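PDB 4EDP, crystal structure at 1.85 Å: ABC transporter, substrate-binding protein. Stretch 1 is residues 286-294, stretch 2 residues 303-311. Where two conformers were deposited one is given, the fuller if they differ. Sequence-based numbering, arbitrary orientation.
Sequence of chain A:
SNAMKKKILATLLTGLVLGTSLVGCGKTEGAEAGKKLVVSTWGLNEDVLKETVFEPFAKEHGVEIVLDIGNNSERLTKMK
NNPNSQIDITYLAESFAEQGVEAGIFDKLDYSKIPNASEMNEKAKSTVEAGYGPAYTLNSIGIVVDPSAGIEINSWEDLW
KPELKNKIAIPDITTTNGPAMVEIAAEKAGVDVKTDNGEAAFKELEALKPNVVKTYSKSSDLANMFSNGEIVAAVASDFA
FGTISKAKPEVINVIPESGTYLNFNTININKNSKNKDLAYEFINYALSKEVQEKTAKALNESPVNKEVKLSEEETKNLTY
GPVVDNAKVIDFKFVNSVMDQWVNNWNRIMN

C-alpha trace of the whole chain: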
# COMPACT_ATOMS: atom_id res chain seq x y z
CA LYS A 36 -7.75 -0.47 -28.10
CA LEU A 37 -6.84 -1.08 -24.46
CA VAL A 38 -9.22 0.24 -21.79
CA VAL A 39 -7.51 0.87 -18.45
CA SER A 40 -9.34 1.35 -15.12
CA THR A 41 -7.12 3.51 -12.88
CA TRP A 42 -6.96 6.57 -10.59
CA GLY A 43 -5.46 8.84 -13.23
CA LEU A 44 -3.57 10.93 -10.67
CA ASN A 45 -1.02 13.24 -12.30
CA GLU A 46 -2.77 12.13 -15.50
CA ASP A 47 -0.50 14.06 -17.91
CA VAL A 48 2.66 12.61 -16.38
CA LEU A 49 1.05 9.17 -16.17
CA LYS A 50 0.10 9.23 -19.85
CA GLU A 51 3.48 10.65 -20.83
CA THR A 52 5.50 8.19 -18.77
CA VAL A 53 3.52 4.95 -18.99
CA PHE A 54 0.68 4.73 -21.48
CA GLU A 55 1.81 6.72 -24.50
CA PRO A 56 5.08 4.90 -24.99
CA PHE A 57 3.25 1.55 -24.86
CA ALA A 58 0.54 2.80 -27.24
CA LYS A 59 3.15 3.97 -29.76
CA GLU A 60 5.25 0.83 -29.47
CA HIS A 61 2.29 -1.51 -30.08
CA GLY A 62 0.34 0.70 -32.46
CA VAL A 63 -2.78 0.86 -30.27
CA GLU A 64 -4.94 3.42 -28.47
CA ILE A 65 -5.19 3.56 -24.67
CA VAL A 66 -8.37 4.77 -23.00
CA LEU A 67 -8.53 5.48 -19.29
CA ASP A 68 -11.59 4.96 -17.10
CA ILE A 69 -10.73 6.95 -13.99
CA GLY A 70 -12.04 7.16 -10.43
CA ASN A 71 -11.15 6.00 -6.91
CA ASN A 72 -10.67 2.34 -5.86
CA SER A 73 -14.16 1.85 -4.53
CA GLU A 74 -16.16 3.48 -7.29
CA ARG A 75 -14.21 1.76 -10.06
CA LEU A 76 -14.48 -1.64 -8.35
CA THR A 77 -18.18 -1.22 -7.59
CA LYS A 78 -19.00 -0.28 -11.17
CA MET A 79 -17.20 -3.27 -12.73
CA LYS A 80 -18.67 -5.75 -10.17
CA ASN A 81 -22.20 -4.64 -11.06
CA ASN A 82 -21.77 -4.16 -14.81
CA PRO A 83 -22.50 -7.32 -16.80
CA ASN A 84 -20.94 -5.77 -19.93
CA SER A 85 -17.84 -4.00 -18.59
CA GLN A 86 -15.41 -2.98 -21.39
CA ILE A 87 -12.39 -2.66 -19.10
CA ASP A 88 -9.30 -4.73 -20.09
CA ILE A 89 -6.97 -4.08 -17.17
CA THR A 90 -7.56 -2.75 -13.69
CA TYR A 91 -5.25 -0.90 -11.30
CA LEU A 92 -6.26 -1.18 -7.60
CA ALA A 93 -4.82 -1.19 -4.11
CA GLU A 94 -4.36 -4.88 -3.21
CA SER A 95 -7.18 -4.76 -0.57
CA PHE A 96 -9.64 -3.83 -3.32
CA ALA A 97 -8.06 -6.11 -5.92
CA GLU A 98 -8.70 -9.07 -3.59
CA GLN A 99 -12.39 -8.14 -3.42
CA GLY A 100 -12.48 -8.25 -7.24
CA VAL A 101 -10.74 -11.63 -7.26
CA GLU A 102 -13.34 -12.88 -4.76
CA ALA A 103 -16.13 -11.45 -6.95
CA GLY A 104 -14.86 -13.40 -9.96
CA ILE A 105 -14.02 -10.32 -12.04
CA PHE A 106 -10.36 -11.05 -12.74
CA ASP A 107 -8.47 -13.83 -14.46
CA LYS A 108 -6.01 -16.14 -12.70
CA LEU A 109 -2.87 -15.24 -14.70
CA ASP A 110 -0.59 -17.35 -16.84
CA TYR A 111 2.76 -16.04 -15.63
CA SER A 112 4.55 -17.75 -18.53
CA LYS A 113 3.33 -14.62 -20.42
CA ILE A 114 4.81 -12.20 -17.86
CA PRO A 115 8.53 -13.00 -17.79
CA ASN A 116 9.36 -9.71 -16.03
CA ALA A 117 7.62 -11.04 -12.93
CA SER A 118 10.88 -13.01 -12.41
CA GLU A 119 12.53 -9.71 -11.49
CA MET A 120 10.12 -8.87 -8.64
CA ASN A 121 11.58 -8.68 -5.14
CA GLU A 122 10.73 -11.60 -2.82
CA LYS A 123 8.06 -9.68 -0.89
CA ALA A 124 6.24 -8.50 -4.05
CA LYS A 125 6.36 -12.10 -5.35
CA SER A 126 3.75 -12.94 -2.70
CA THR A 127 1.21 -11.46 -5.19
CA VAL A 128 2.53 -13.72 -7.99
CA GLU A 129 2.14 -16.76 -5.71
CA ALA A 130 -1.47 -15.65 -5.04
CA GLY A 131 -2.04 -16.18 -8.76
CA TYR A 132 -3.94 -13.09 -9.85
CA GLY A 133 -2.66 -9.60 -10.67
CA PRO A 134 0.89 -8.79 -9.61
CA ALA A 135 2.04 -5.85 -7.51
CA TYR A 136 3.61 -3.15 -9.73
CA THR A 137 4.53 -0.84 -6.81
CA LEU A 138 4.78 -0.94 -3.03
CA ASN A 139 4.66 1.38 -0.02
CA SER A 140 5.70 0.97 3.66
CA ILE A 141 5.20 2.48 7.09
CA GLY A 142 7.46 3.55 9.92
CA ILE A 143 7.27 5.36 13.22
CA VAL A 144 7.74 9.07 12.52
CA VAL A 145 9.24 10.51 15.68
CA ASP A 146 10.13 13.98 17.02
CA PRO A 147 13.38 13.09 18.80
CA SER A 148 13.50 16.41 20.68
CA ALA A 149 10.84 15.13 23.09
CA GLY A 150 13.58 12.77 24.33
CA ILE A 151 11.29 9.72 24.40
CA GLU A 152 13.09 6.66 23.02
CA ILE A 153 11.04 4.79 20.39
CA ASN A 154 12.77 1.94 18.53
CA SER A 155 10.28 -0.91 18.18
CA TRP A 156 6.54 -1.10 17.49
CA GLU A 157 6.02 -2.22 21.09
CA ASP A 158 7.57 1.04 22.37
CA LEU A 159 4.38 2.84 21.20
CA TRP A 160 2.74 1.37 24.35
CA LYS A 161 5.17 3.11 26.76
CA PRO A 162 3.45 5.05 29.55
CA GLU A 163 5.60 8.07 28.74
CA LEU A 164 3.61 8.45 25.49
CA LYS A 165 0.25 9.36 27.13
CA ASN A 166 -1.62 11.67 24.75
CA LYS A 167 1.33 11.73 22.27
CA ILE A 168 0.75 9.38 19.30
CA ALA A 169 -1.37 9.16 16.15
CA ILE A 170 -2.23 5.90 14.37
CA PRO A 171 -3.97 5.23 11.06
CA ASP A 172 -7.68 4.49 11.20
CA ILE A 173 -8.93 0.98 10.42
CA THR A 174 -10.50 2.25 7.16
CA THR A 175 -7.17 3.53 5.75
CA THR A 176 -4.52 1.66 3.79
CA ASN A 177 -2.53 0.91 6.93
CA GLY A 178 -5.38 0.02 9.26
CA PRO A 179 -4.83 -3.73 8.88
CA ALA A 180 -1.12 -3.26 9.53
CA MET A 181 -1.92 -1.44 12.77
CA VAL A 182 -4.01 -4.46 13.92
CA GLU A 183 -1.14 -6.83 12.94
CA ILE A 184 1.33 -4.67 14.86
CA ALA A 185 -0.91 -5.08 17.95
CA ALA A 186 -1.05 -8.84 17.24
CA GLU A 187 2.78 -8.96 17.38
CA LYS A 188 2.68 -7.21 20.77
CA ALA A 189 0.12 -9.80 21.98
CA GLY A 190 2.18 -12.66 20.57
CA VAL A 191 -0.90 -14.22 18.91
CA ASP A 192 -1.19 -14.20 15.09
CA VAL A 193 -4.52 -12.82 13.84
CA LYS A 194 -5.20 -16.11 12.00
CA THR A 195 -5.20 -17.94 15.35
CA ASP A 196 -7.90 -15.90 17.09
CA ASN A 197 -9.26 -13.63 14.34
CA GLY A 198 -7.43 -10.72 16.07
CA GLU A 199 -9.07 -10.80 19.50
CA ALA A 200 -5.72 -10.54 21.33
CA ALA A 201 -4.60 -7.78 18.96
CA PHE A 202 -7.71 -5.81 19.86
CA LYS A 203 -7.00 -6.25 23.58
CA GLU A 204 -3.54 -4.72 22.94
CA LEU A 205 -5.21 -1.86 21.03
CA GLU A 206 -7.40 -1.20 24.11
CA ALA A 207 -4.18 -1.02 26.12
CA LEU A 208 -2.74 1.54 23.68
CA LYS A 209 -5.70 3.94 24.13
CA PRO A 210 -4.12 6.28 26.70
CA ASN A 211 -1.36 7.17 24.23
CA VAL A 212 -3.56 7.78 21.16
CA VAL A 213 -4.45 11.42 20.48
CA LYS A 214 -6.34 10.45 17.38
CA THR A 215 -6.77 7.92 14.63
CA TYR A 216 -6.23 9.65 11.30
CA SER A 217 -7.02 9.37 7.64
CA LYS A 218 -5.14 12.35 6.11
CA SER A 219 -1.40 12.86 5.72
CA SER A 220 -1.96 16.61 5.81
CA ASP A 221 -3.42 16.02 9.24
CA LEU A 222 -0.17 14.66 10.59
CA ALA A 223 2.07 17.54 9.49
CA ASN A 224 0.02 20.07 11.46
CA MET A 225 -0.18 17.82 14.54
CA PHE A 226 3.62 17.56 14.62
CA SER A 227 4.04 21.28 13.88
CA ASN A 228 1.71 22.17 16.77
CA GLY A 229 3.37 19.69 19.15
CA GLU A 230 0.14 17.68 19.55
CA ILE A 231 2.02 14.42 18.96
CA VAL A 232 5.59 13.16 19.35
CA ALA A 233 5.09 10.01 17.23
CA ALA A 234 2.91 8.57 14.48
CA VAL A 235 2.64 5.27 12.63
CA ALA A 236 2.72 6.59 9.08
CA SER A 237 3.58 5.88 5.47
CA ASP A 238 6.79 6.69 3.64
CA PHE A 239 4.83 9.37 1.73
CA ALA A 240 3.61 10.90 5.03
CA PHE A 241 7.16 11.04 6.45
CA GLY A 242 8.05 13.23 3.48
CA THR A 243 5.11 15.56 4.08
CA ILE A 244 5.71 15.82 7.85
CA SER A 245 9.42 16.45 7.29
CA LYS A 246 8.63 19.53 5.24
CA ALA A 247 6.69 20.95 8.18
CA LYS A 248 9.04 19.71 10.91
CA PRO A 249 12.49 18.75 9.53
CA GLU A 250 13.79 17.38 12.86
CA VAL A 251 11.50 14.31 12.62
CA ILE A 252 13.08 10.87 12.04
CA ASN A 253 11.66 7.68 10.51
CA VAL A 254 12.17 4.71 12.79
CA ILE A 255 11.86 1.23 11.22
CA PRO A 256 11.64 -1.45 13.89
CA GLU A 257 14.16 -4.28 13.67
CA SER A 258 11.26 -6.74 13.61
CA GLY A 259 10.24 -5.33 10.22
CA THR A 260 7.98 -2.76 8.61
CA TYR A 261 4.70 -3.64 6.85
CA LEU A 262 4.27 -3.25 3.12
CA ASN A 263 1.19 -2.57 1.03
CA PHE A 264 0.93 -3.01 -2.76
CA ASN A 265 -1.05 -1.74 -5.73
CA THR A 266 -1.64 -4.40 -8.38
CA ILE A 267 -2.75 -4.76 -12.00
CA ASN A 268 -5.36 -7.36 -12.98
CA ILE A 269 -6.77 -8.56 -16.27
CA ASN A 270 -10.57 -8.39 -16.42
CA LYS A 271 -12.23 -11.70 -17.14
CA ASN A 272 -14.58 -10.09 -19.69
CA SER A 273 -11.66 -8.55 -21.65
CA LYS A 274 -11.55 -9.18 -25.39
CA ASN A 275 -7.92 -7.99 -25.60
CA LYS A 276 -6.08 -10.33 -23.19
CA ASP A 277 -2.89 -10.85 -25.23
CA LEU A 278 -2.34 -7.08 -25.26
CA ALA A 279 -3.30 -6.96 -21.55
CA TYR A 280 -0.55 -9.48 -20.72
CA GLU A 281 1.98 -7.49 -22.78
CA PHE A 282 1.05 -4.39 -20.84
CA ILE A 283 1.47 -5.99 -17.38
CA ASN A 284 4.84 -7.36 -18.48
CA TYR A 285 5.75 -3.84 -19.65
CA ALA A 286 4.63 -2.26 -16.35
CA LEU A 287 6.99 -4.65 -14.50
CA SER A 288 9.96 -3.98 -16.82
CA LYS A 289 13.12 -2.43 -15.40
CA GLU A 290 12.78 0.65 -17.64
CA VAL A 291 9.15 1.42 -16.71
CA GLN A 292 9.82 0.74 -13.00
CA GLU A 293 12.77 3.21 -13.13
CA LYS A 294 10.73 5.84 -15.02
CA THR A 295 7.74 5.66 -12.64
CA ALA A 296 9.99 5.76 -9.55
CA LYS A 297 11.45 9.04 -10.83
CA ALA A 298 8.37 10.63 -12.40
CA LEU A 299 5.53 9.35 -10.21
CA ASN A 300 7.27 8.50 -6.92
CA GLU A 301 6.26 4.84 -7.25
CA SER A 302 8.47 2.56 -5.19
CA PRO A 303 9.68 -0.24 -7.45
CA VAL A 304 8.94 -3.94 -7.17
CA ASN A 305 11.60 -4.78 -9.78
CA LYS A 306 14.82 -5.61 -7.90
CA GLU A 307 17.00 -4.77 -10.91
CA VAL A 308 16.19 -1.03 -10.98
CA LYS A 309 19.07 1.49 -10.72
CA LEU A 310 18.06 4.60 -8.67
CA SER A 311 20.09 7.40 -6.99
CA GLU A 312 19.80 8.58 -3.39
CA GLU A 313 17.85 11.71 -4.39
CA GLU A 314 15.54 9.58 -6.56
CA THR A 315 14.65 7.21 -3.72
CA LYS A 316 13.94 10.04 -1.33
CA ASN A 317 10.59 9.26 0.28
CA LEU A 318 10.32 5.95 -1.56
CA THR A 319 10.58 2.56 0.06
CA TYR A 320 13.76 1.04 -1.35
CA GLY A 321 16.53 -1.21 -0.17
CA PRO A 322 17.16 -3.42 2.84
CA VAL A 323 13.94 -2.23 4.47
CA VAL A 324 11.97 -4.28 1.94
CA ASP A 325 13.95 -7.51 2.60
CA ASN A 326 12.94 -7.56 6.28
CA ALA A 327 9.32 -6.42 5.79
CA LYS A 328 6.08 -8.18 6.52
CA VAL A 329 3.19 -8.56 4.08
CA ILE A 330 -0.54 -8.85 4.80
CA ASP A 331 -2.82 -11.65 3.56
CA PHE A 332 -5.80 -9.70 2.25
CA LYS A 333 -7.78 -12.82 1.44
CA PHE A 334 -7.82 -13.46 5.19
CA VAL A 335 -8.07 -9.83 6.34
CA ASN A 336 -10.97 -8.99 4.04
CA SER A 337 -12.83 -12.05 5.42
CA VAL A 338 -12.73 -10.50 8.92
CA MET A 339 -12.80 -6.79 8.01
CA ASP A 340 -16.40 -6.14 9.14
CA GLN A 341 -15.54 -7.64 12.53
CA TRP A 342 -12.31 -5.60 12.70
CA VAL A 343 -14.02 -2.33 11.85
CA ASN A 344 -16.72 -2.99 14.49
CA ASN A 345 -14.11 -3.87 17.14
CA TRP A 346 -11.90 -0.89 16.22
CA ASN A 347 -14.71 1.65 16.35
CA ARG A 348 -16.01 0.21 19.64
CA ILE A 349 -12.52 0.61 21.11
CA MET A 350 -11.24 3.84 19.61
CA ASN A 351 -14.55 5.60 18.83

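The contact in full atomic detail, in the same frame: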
# COMPACT_ATOMS: atom_id res chain seq x y z
N ALA A 286 4.70 -3.02 -17.61
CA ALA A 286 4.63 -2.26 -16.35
C ALA A 286 5.66 -2.74 -15.30
O ALA A 286 6.10 -1.97 -14.44
CB ALA A 286 3.21 -2.29 -15.77
N LEU A 287 6.03 -4.02 -15.41
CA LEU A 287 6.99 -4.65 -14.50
C LEU A 287 8.43 -4.57 -15.01
O LEU A 287 9.35 -4.93 -14.29
CB LEU A 287 6.62 -6.13 -14.27
CG LEU A 287 5.31 -6.44 -13.54
CD1 LEU A 287 5.00 -7.97 -13.43
CD2 LEU A 287 5.32 -5.81 -12.16
N SER A 288 8.62 -4.07 -16.23
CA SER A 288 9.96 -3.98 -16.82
C SER A 288 10.85 -3.01 -16.05
O SER A 288 10.38 -2.03 -15.45
CB SER A 288 9.90 -3.59 -18.30
OG SER A 288 9.45 -2.25 -18.50
N LYS A 289 12.15 -3.26 -16.09
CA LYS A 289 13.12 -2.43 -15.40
C LYS A 289 13.01 -0.96 -15.83
O LYS A 289 13.00 -0.07 -14.99
CB LYS A 289 14.52 -2.98 -15.65
CG LYS A 289 15.68 -2.13 -15.11
CD LYS A 289 17.03 -2.79 -15.47
CE LYS A 289 18.23 -1.93 -15.11
NZ LYS A 289 18.21 -0.64 -15.88
N GLU A 290 12.88 -0.72 -17.13
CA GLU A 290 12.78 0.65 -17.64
C GLU A 290 11.54 1.38 -17.12
O GLU A 290 11.65 2.51 -16.66
CB GLU A 290 12.83 0.68 -19.17
CG GLU A 290 12.75 2.11 -19.73
CD GLU A 290 12.82 2.19 -21.26
OE1 GLU A 290 12.61 3.30 -21.80
OE2 GLU A 290 13.09 1.16 -21.91
N VAL A 291 10.37 0.75 -17.18
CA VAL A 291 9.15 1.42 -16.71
C VAL A 291 9.16 1.63 -15.18
O VAL A 291 8.70 2.65 -14.67
CB VAL A 291 7.89 0.68 -17.16
CG1 VAL A 291 6.65 1.34 -16.58
CG2 VAL A 291 7.83 0.63 -18.70
N GLN A 292 9.68 0.64 -14.45
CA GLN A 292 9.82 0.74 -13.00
C GLN A 292 10.76 1.91 -12.62
O GLN A 292 10.51 2.64 -11.65
CB GLN A 292 10.32 -0.61 -12.47
CG GLN A 292 9.26 -1.74 -12.57
CD GLN A 292 8.35 -1.82 -11.34
OE1 GLN A 292 8.84 -1.81 -10.21
NE2 GLN A 292 7.05 -1.97 -11.56
N GLU A 293 11.84 2.09 -13.37
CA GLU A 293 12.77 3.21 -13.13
C GLU A 293 12.07 4.54 -13.45
O GLU A 293 12.11 5.47 -12.66
CB GLU A 293 14.04 3.07 -13.97
CG GLU A 293 14.92 1.91 -13.52
CD GLU A 293 16.17 1.70 -14.37
OE1 GLU A 293 16.25 2.22 -15.51
OE2 GLU A 293 17.06 0.98 -13.87
N LYS A 294 11.42 4.62 -14.61
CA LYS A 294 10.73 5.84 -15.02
C LYS A 294 9.65 6.27 -14.04
O LYS A 294 9.55 7.45 -13.71
CB LYS A 294 10.13 5.70 -16.43
CG LYS A 294 11.19 5.58 -17.53
CD LYS A 294 10.60 5.29 -18.91
CE LYS A 294 9.71 6.41 -19.43
NZ LYS A 294 9.16 6.07 -20.79
N PRO A 303 9.63 0.89 -6.54
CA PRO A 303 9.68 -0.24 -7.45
C PRO A 303 9.55 -1.60 -6.82
O PRO A 303 9.91 -1.81 -5.65
CB PRO A 303 11.07 -0.11 -8.07
CG PRO A 303 11.89 0.54 -6.98
CD PRO A 303 10.96 1.51 -6.34
N VAL A 304 8.99 -2.53 -7.59
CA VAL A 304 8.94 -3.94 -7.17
C VAL A 304 10.01 -4.72 -7.94
O VAL A 304 10.33 -5.86 -7.58
CB VAL A 304 7.56 -4.61 -7.39
CG1 VAL A 304 6.47 -3.92 -6.53
CG2 VAL A 304 7.16 -4.61 -8.88
N ASN A 305 10.58 -4.12 -9.00
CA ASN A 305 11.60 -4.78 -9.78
C ASN A 305 12.94 -4.58 -9.09
O ASN A 305 13.41 -3.45 -8.97
CB ASN A 305 11.60 -4.24 -11.24
CG ASN A 305 12.59 -4.95 -12.14
OD1 ASN A 305 13.75 -5.19 -11.76
ND2 ASN A 305 12.17 -5.23 -13.39
N LYS A 306 13.55 -5.68 -8.63
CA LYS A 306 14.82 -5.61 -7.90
C LYS A 306 16.04 -5.22 -8.73
O LYS A 306 17.13 -5.00 -8.18
CB LYS A 306 15.09 -6.94 -7.17
CG LYS A 306 15.35 -8.12 -8.05
CD LYS A 306 15.39 -9.42 -7.24
CE LYS A 306 15.55 -10.61 -8.15
NZ LYS A 306 15.69 -11.88 -7.38
N GLU A 307 15.88 -5.12 -10.05
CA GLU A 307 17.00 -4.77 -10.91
C GLU A 307 17.14 -3.29 -11.22
O GLU A 307 18.09 -2.89 -11.90
CB GLU A 307 16.87 -5.51 -12.24
CG GLU A 307 16.69 -7.01 -12.10
CD GLU A 307 17.88 -7.69 -11.47
OE1 GLU A 307 18.95 -7.05 -11.38
OE2 GLU A 307 17.76 -8.87 -11.06
N VAL A 308 16.21 -2.48 -10.72
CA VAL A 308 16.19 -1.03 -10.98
C VAL A 308 17.37 -0.24 -10.38
O VAL A 308 17.72 -0.44 -9.22
CB VAL A 308 14.86 -0.44 -10.44
CG1 VAL A 308 14.91 1.08 -10.40
CG2 VAL A 308 13.70 -0.93 -11.30
N LYS A 309 17.93 0.69 -11.16
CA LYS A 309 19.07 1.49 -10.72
C LYS A 309 18.52 2.88 -10.39
O LYS A 309 18.05 3.58 -11.30
CB LYS A 309 20.09 1.61 -11.85
CG LYS A 309 21.24 2.58 -11.57
CD LYS A 309 22.06 2.83 -12.82
CE LYS A 309 23.13 3.87 -12.56
NZ LYS A 309 23.86 4.25 -13.81
N LEU A 310 18.55 3.27 -9.11
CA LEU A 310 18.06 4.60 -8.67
C LEU A 310 19.03 5.31 -7.71
O LEU A 310 19.60 4.67 -6.82
CB LEU A 310 16.70 4.47 -7.97
CG LEU A 310 15.51 3.95 -8.78
CD1 LEU A 310 14.31 3.68 -7.87
CD2 LEU A 310 15.14 4.92 -9.89
N SER A 311 19.19 6.62 -7.85
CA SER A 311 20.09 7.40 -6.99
C SER A 311 19.47 7.69 -5.63
O SER A 311 18.28 7.44 -5.40
CB SER A 311 20.43 8.73 -7.65
OG SER A 311 19.28 9.55 -7.71

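Four hydrogen bonds join the two stretches, and in each of them a side chain from one stretch meets backbone of the other. The shortest runs from Val-304 N to Gln-292 OE1, at 2.7 Å with an N-H...acceptor angle of 148°. Gln-292 OE1 also accepts from Asn-305 N at 3.1 Å and 151°, so one carbonyl oxygen serves two consecutive amides, neither of which has a backbone acceptor within its own stretch. The amide group of Gln-292 is held at its other end as well: NE2 donates to Ala-286 O at 3.0 Å and 176°. This pairing fixes which end of the amide is oxygen, and the side chain reaches its position with chi1 and chi2 both m.

Glu-293 makes a comparable link further along. Glu-293 OE2 accepts from Lys-309 N at 2.9 Å and a nearly linear 173°, and it also forms a salt bridge with Lys-289 NZ at 2.8 Å. Lys-289 and Glu-293 are four residues apart, one helical turn, which places both side chains on the same flank of the helix; the lysine charge thereby supports a carboxylate already engaged with the second stretch.

The fourth bond runs the other way. Asn-305 ND2 donates to Leu-287 O at 3.0 Å and 170°, just before the helix begins. Lys-289 N lies 3.3 Å from Asn-305 ND2, but both are donors, so this proximity is not a bond. The other end of the Asn-305 amide, OD1, accepts from Glu-307 N at 2.7 Å, within the type I turn from Asn-305 to Val-308. That turn's own backbone bond, Val-308 N to Asn-305 O at 3.4 Å, is weak. Ser-288 caps the helix through a weak bond from Val-291 N to Ser-288 OG at 3.4 Å.

The nearest CA pairs are Lys-289 with Val-308 and Gln-292 with Pro-303, each at 5.6 Å. Thus the later residue on the helix faces the earlier one on the second stretch. Val-308 packs against the helix, its CG1 3.2 Å from Glu-293 CG, a tight approach in a residue deposited in two conformers, and its CG2 3.6 Å from Gln-292 CB, so the aliphatic parts of Glu-293 and Gln-292 pack against its methyl groups. Leu-287 CD2 meets Val-304 CG2 at 3.9 Å in an apolar contact. At the exposed margin, Lys-289 CE passes 3.4 Å from Glu-307 O. Farther along, Leu-310 CD2 comes within 4.1 Å of Glu-293 O. Together the stretches bury 462 Å², summed over both sides.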